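Side-chain contacts in catalase (Corynebacterium glutamicum, PDB 4B7H), which catalyses the breakdown of hydrogen peroxide to water and oxygen at a haem group, binds NADPH and is inhibited by nitric oxide: residues F179-P184 and Y492-N497; Y286-F291 and F453-I458. All coordinates share one frame; numbering follows the deposited sequence.

Overall arrangement
Both contacts tie the catalase family region to the helical C-terminal catalase-related region, and both turn on one aromatic side chain reaching across. Contact 1 is buried and joins two helices, 173-182 and 487-498, through Tyr-494, which touches backbone atoms as much as side chains. Contact 2, about 17 Å away between centres, is partly buried and sets a loop against the start of helix 454-463; there Trp-288 meets an amide over its face and aliphatic carbons at its edge, beside bound NADPH. Phe-453, at the N-cap of that helix, touches Pro-184, Tyr-494 and Asn-497 and so connects the two. No hydrogen bond crosses directly between the segments in either contact.

Contact 1 of 2, residues F179-P184 and Y492-N497; sequences FWTRAP and YDYWNN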
loop_
_atom_site.group_PDB
_atom_site.type_symbol
_atom_site.label_atom_id
_atom_site.label_comp_id
_atom_site.label_asym_id
_atom_site.label_seq_id
_atom_site.Cartn_x
_atom_site.Cartn_y
_atom_site.Cartn_z
ATOM N N PHE A 179 30.071 -3.582 15.204
ATOM C CA PHE A 179 29.238 -2.463 15.628
ATOM C C PHE A 179 29.374 -2.206 17.125
ATOM O O PHE A 179 29.626 -1.070 17.539
ATOM C CB PHE A 179 27.757 -2.648 15.282
ATOM C CG PHE A 179 26.902 -1.507 15.776
ATOM C CD1 PHE A 179 26.850 -0.310 15.065
ATOM C CD2 PHE A 179 26.212 -1.597 16.981
ATOM C CE1 PHE A 179 26.107 0.766 15.527
ATOM C CE2 PHE A 179 25.469 -0.516 17.455
ATOM C CZ PHE A 179 25.414 0.666 16.718
ATOM N N TRP A 180 29.210 -3.249 17.936
ATOM C CA TRP A 180 29.246 -3.068 19.387
ATOM C C TRP A 180 30.555 -2.450 19.879
ATOM O O TRP A 180 30.537 -1.536 20.705
ATOM C CB TRP A 180 28.991 -4.385 20.109
ATOM C CG TRP A 180 27.537 -4.768 20.268
ATOM C CD1 TRP A 180 26.457 -3.926 20.401
ATOM C CD2 TRP A 180 27.017 -6.103 20.348
ATOM N NE1 TRP A 180 25.300 -4.669 20.550
ATOM C CE2 TRP A 180 25.619 -6.003 20.520
ATOM C CE3 TRP A 180 27.601 -7.373 20.285
ATOM C CZ2 TRP A 180 24.797 -7.130 20.642
ATOM C CZ3 TRP A 180 26.787 -8.487 20.394
ATOM C CH2 TRP A 180 25.399 -8.360 20.572
ATOM N N THR A 181 31.690 -2.940 19.380
ATOM C CA THR A 181 32.975 -2.385 19.817
ATOM C C THR A 181 33.244 -0.979 19.288
ATOM O O THR A 181 34.006 -0.224 19.894
ATOM C CB THR A 181 34.173 -3.293 19.463
ATOM O OG1 THR A 181 34.300 -3.400 18.039
ATOM C CG2 THR A 181 34.011 -4.670 20.081
ATOM N N ARG A 182 32.645 -0.627 18.153
ATOM C CA ARG A 182 32.806 0.721 17.621
ATOM C C ARG A 182 31.775 1.682 18.214
ATOM O O ARG A 182 31.890 2.897 18.051
ATOM C CB ARG A 182 32.769 0.712 16.089
ATOM C CG ARG A 182 33.979 0.009 15.478
ATOM C CD ARG A 182 33.955 -0.028 13.947
ATOM N NE ARG A 182 35.133 -0.741 13.472
ATOM C CZ ARG A 182 36.331 -0.183 13.336
ATOM N NH1 ARG A 182 36.500 1.108 13.605
ATOM N NH2 ARG A 182 37.363 -0.913 12.935
ATOM N N ALA A 183 30.785 1.134 18.920
ATOM C CA ALA A 183 29.802 1.929 19.657
ATOM C C ALA A 183 29.848 1.497 21.116
ATOM O O ALA A 183 28.931 0.835 21.602
ATOM C CB ALA A 183 28.396 1.724 19.075
ATOM N N PRO A 184 30.926 1.864 21.826
ATOM C CA PRO A 184 31.176 1.342 23.172
ATOM C C PRO A 184 30.126 1.738 24.201
ATOM O O PRO A 184 30.099 1.139 25.276
ATOM C CB PRO A 184 32.545 1.934 23.537
ATOM C CG PRO A 184 32.681 3.152 22.659
ATOM C CD PRO A 184 32.004 2.761 21.376
ATOM N N TYR A 492 38.492 -7.997 22.549
ATOM C CA TYR A 492 39.319 -8.166 23.739
ATOM C C TYR A 492 39.369 -6.866 24.550
ATOM O O TYR A 492 39.223 -6.883 25.777
ATOM C CB TYR A 492 40.746 -8.596 23.372
ATOM C CG TYR A 492 40.880 -9.917 22.634
ATOM C CD1 TYR A 492 39.940 -10.934 22.779
ATOM C CD2 TYR A 492 41.960 -10.144 21.782
ATOM C CE1 TYR A 492 40.076 -12.135 22.096
ATOM C CE2 TYR A 492 42.106 -11.337 21.106
ATOM C CZ TYR A 492 41.162 -12.329 21.263
ATOM O OH TYR A 492 41.313 -13.516 20.579
ATOM N N ASP A 493 39.600 -5.749 23.862
ATOM C CA ASP A 493 39.720 -4.450 24.519
ATOM C C ASP A 493 38.412 -4.029 25.174
ATOM O O ASP A 493 38.397 -3.503 26.284
ATOM C CB ASP A 493 40.121 -3.376 23.505
ATOM C CG ASP A 493 41.555 -3.498 23.045
ATOM O OD1 ASP A 493 42.354 -4.229 23.676
ATOM O OD2 ASP A 493 41.885 -2.831 22.043
ATOM N N TYR A 494 37.312 -4.254 24.461
ATOM C CA TYR A 494 35.980 -3.905 24.930
ATOM C C TYR A 494 35.704 -4.589 26.265
ATOM O O TYR A 494 35.303 -3.939 27.232
ATOM C CB TYR A 494 35.007 -4.361 23.859
ATOM C CG TYR A 494 33.521 -4.140 24.028
ATOM C CD1 TYR A 494 32.911 -2.972 23.572
ATOM C CD2 TYR A 494 32.709 -5.150 24.527
ATOM C CE1 TYR A 494 31.527 -2.810 23.645
ATOM C CE2 TYR A 494 31.336 -4.999 24.601
ATOM C CZ TYR A 494 30.751 -3.833 24.169
ATOM O OH TYR A 494 29.387 -3.714 24.238
ATOM N N TRP A 495 35.939 -5.895 26.340
ATOM C CA TRP A 495 35.683 -6.606 27.589
ATOM C C TRP A 495 36.670 -6.246 28.695
ATOM O O TRP A 495 36.284 -6.152 29.858
ATOM C CB TRP A 495 35.554 -8.117 27.359
ATOM C CG TRP A 495 34.297 -8.382 26.596
ATOM C CD1 TRP A 495 34.182 -8.817 25.299
ATOM C CD2 TRP A 495 32.964 -8.140 27.059
ATOM N NE1 TRP A 495 32.853 -8.882 24.942
ATOM C CE2 TRP A 495 32.087 -8.473 26.002
ATOM C CE3 TRP A 495 32.425 -7.687 28.272
ATOM C CZ2 TRP A 495 30.704 -8.368 26.123
ATOM C CZ3 TRP A 495 31.054 -7.583 28.392
ATOM C CH2 TRP A 495 30.206 -7.916 27.321
ATOM N N ASN A 496 37.925 -5.998 28.333
ATOM C CA ASN A 496 38.893 -5.516 29.318
ATOM C C ASN A 496 38.446 -4.197 29.932
ATOM O O ASN A 496 38.638 -3.967 31.127
ATOM C CB ASN A 496 40.280 -5.343 28.695
ATOM C CG ASN A 496 40.987 -6.661 28.475
ATOM O OD1 ASN A 496 40.636 -7.680 29.080
ATOM N ND2 ASN A 496 41.998 -6.651 27.615
ATOM N N ASN A 497 37.835 -3.337 29.114
ATOM C CA ASN A 497 37.357 -2.043 29.592
ATOM C C ASN A 497 36.192 -2.176 30.567
ATOM O O ASN A 497 36.045 -1.357 31.468
ATOM C CB ASN A 497 36.963 -1.129 28.428
ATOM C CG ASN A 497 38.163 -0.568 27.679
ATOM O OD1 ASN A 497 38.044 -0.152 26.525
ATOM N ND2 ASN A 497 39.317 -0.553 28.326
#
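Thr-181 and Tyr-494 mark the closest approach of the two backbones, their CA atoms 6.1 Å apart. Residues 179-182 are the last turn of a helix, and Ala-183 is the first residue to leave helical geometry; residues 492-497 lie within a continuous helix. The Ala-183 amide reaches back to Phe-179 O and Trp-180 O, though both bonds are weak. Tyr-494 meets the other segment where helix 173-182 ends.

With CG anti to the backbone N (chi1 -180°), the Tyr-494 side chain extends from its own helix against the C-terminal turn of the other. Its CD1-CE1 side does most of the touching: CE1 comes to 3.4 Å from Trp-180 O, and CD1 to 3.8 Å from Thr-181 CA. Both approach the ring obliquely. Pro-184 CA sits at the ring edge, 4.2 Å from CE1. At the root of the side chain, the Thr-181 methyl CG2 packs 3.9 Å from Tyr-494 CB, while at the far end Trp-180 CB lies 4.2 Å from Tyr-494 OH.

The polar atoms find their partners beyond the two segments. Ser-186 OG is hydrogen-bonded to Tyr-494 OH, and also to Trp-180 O and Ala-183 O, so one serine links the phenol to the carbonyls of the helix end. Thr-181 OG1, placed between its backbone N and carbonyl carbon (chi1 64°), bonds to Trp-177 O within its own helix and to Arg-490 NE of the opposite one, a direct polar tie between the two helices beside the largely non-bonded contact of the segments.

The junction joins helix 173-182 of the catalase family region to helix 487-498 of the C-terminal catalase-related region. Val-190 of helix 187-194 packs against both Trp-180 and Tyr-494, while Ser-415 of a second subunit packs on Pro-184.

Contact 2 of 2, residues Y286-F291 and F453-I458; sequences YRWNPF and FIQPGI. With NDP (NADPH dihydro-nicotinamide-adenine-dinucleotide phosphate), chain H.
Trp-288 receives the side-chain amide of Gln-455 over one face of its indole. NE2 stands 3.2 Å above the ring plane, over its centre, with the amide plane turned 77° from the ring. Behind it, Gln-455 CG makes a CH-pi contact, 4.2 Å from the centroid of the six-membered ring. On the opposite face Arg-287 NE lies 3.6 Å above the indole plane, displaced toward the rim, with Trp-288 CH2 over the guanidinium.

At the ring edge, Ile-454 CG2 approaches Trp-288 NE1 to 3.6 Å. The apolar contacts there are Ile-454 CG2 with Trp-288 CZ2 at 4.2 Å and, one helical turn on, Ile-458 CD1 at 3.9 Å from the same CZ2.

Among the polar bonds, Thr-296 N donates to Gln-455 OE1, anchoring the far oxygen of the amide and helping to set its turn over the indole. Arg-287 NE forms a salt bridge with Asp-449. The ribose hydroxyl O3D of NADPH gives a weak hydrogen bond to Gln-455 O (3.1 Å), so the residue joins the cofactor pocket through its backbone carbonyl, while its side chain packs on the tryptophan face.

The contact holds the loop between strands 270-279 and 305-314 against the first turn of helix 454-463, whose Gln-455 and Pro-456 also pack on His-188 of helix 187-194.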
loop_
_atom_site.group_PDB
_atom_site.type_symbol
_atom_site.label_atom_id
_atom_site.label_comp_id
_atom_site.label_asym_id
_atom_site.label_seq_id
_atom_site.Cartn_x
_atom_site.Cartn_y
_atom_site.Cartn_z
ATOM N N TYR A 286 23.105 14.283 40.237
ATOM C CA TYR A 286 23.249 12.832 40.341
ATOM C C TYR A 286 24.601 12.413 39.762
ATOM O O TYR A 286 25.111 13.054 38.835
ATOM C CB TYR A 286 22.096 12.080 39.659
ATOM C CG TYR A 286 22.078 10.607 40.025
ATOM C CD1 TYR A 286 22.140 10.211 41.355
ATOM C CD2 TYR A 286 22.009 9.618 39.048
ATOM C CE1 TYR A 286 22.141 8.879 41.706
ATOM C CE2 TYR A 286 22.009 8.276 39.392
ATOM C CZ TYR A 286 22.070 7.916 40.722
ATOM O OH TYR A 286 22.072 6.590 41.080
ATOM N N ARG A 287 25.194 11.365 40.326
ATOM C CA ARG A 287 26.526 10.921 39.901
ATOM C C ARG A 287 26.559 10.491 38.429
ATOM O O ARG A 287 27.611 10.550 37.784
ATOM C CB ARG A 287 27.053 9.805 40.818
ATOM C CG ARG A 287 26.215 8.534 40.777
ATOM C CD ARG A 287 26.706 7.469 41.752
ATOM N NE ARG A 287 28.013 6.941 41.378
ATOM C CZ ARG A 287 28.478 5.761 41.777
ATOM N NH1 ARG A 287 27.733 4.987 42.562
ATOM N NH2 ARG A 287 29.681 5.349 41.391
ATOM N N TRP A 288 25.407 10.058 37.915
ATOM C CA TRP A 288 25.248 9.726 36.498
ATOM C C TRP A 288 24.229 10.649 35.847
ATOM O O TRP A 288 23.327 11.162 36.519
ATOM C CB TRP A 288 24.812 8.266 36.326
ATOM C CG TRP A 288 25.915 7.304 36.604
ATOM C CD1 TRP A 288 27.100 7.203 35.932
ATOM C CD2 TRP A 288 25.956 6.312 37.645
ATOM N NE1 TRP A 288 27.870 6.205 36.486
ATOM C CE2 TRP A 288 27.190 5.640 37.532
ATOM C CE3 TRP A 288 25.064 5.919 38.644
ATOM C CZ2 TRP A 288 27.558 4.597 38.393
ATOM C CZ3 TRP A 288 25.428 4.883 39.495
ATOM C CH2 TRP A 288 26.665 4.238 39.366
ATOM N N ASN A 289 24.351 10.859 34.540
ATOM C CA ASN A 289 23.331 11.627 33.834
ATOM C C ASN A 289 22.009 10.869 33.923
ATOM O O ASN A 289 21.932 9.709 33.512
ATOM C CB ASN A 289 23.727 11.837 32.374
ATOM C CG ASN A 289 22.763 12.754 31.630
ATOM O OD1 ASN A 289 21.562 12.492 31.567
ATOM N ND2 ASN A 289 23.290 13.832 31.060
ATOM N N PRO A 290 20.965 11.510 34.477
ATOM C CA PRO A 290 19.731 10.771 34.768
ATOM C C PRO A 290 18.860 10.521 33.537
ATOM O O PRO A 290 17.859 9.819 33.652
ATOM C CB PRO A 290 19.012 11.675 35.778
ATOM C CG PRO A 290 19.503 13.041 35.475
ATOM C CD PRO A 290 20.929 12.886 35.013
ATOM N N PHE A 291 19.256 11.070 32.391
ATOM C CA PHE A 291 18.479 10.974 31.155
ATOM C C PHE A 291 19.169 10.120 30.089
ATOM O O PHE A 291 18.656 9.978 28.981
ATOM C CB PHE A 291 18.221 12.376 30.596
ATOM C CG PHE A 291 17.700 13.347 31.620
ATOM C CD1 PHE A 291 16.520 13.081 32.310
ATOM C CD2 PHE A 291 18.388 14.523 31.891
ATOM C CE1 PHE A 291 16.036 13.981 33.254
ATOM C CE2 PHE A 291 17.909 15.425 32.833
ATOM C CZ PHE A 291 16.731 15.152 33.513
ATOM N N PHE A 453 31.656 2.328 30.525
ATOM C CA PHE A 453 32.030 1.039 31.091
ATOM C C PHE A 453 31.810 0.841 32.588
ATOM O O PHE A 453 31.810 -0.298 33.049
ATOM C CB PHE A 453 33.493 0.720 30.758
ATOM C CG PHE A 453 33.750 0.583 29.289
ATOM C CD1 PHE A 453 33.369 -0.566 28.617
ATOM C CD2 PHE A 453 34.352 1.614 28.574
ATOM C CE1 PHE A 453 33.599 -0.695 27.258
ATOM C CE2 PHE A 453 34.573 1.496 27.213
ATOM C CZ PHE A 453 34.200 0.334 26.556
ATOM N N ILE A 454 31.636 1.917 33.352
ATOM C CA ILE A 454 31.588 1.763 34.807
ATOM C C ILE A 454 30.396 0.929 35.282
ATOM O O ILE A 454 30.543 0.064 36.146
ATOM C CB ILE A 454 31.679 3.116 35.567
ATOM C CG1 ILE A 454 31.922 2.868 37.060
ATOM C CG2 ILE A 454 30.431 3.977 35.346
ATOM C CD1 ILE A 454 33.147 2.029 37.336
ATOM N N GLN A 455 29.220 1.163 34.713
ATOM C CA GLN A 455 28.044 0.433 35.175
ATOM C C GLN A 455 28.074 -1.084 34.911
ATOM O O GLN A 455 27.756 -1.855 35.808
ATOM C CB GLN A 455 26.743 1.097 34.703
ATOM C CG GLN A 455 26.473 2.438 35.407
ATOM C CD GLN A 455 25.023 2.845 35.337
ATOM O OE1 GLN A 455 24.288 2.393 34.468
ATOM N NE2 GLN A 455 24.599 3.698 36.254
ATOM N N PRO A 456 28.460 -1.523 33.695
ATOM C CA PRO A 456 28.595 -2.982 33.570
ATOM C C PRO A 456 29.745 -3.522 34.416
ATOM O O PRO A 456 29.694 -4.681 34.833
ATOM C CB PRO A 456 28.879 -3.195 32.073
ATOM C CG PRO A 456 29.345 -1.857 31.565
ATOM C CD PRO A 456 28.588 -0.851 32.388
ATOM N N GLY A 457 30.771 -2.707 34.654
ATOM C CA GLY A 457 31.860 -3.092 35.544
ATOM C C GLY A 457 31.366 -3.324 36.962
ATOM O O GLY A 457 31.751 -4.297 37.612
ATOM N N ILE A 458 30.501 -2.426 37.433
ATOM C CA ILE A 458 29.848 -2.550 38.735
ATOM C C ILE A 458 28.972 -3.807 38.809
ATOM O O ILE A 458 28.990 -4.539 39.808
ATOM C CB ILE A 458 29.018 -1.283 39.064
ATOM C CG1 ILE A 458 29.948 -0.103 39.362
ATOM C CG2 ILE A 458 28.109 -1.524 40.254
ATOM C CD1 ILE A 458 29.234 1.235 39.502
HETATM P PA NDP H . 21.488 -3.244 43.377
HETATM O O1A NDP H . 22.234 -4.282 44.132
HETATM O O2A NDP H . 20.551 -2.466 44.236
HETATM O O5B NDP H . 20.677 -3.969 42.201
HETATM C C5B NDP H . 21.319 -4.902 41.365
HETATM C C4B NDP H . 20.290 -5.340 40.336
HETATM O O4B NDP H . 20.894 -6.260 39.438
HETATM C C3B NDP H . 19.103 -6.038 41.003
HETATM O O3B NDP H . 17.893 -5.590 40.420
HETATM C C2B NDP H . 19.375 -7.498 40.693
HETATM O O2B NDP H . 18.241 -8.343 40.697
HETATM C C1B NDP H . 20.039 -7.372 39.330
HETATM N N9A NDP H . 20.687 -8.619 38.876
HETATM C C8A NDP H . 20.987 -9.727 39.628
HETATM N N7A NDP H . 21.549 -10.659 38.826
HETATM C C5A NDP H . 21.608 -10.164 37.565
HETATM C C6A NDP H . 22.085 -10.694 36.368
HETATM N N6A NDP H . 22.285 -12.007 36.250
HETATM N N1A NDP H . 22.021 -9.931 35.225
HETATM C C2A NDP H . 21.481 -8.661 35.262
HETATM N N3A NDP H . 21.006 -8.142 36.450
HETATM C C4A NDP H . 21.069 -8.883 37.584
HETATM O O3 NDP H . 22.566 -2.294 42.629
HETATM P PN NDP H . 22.200 -1.032 41.688
HETATM O O1N NDP H . 20.724 -0.841 41.606
HETATM O O2N NDP H . 23.083 0.077 42.125
HETATM O O5D NDP H . 22.723 -1.497 40.238
HETATM C C5D NDP H . 23.949 -2.194 40.114
HETATM C C4D NDP H . 24.037 -2.813 38.735
HETATM O O4D NDP H . 22.990 -3.752 38.592
HETATM C C3D NDP H . 23.840 -1.771 37.645
HETATM O O3D NDP H . 25.080 -1.228 37.216
HETATM C C2D NDP H . 23.115 -2.549 36.560
HETATM O O2D NDP H . 24.051 -3.093 35.671
HETATM C C1D NDP H . 22.440 -3.711 37.281
HETATM N N1N NDP H . 20.972 -3.540 37.347
HETATM C C2N NDP H . 20.468 -2.337 37.749
HETATM C C3N NDP H . 19.106 -2.099 37.841
HETATM C C7N NDP H . 18.657 -0.741 38.274
HETATM O O7N NDP H . 17.428 -0.264 37.807
HETATM N N7N NDP H . 19.430 -0.006 39.065
HETATM C C4N NDP H . 18.078 -3.159 37.505
HETATM C C5N NDP H . 18.736 -4.438 37.077
HETATM C C6N NDP H . 20.125 -4.568 37.015
HETATM P P2B NDP H . 17.839 -9.178 42.021
HETATM O O1X NDP H . 19.040 -10.002 42.435
HETATM O O2X NDP H . 17.450 -8.191 43.101
HETATM O O3X NDP H . 16.661 -10.060 41.646
#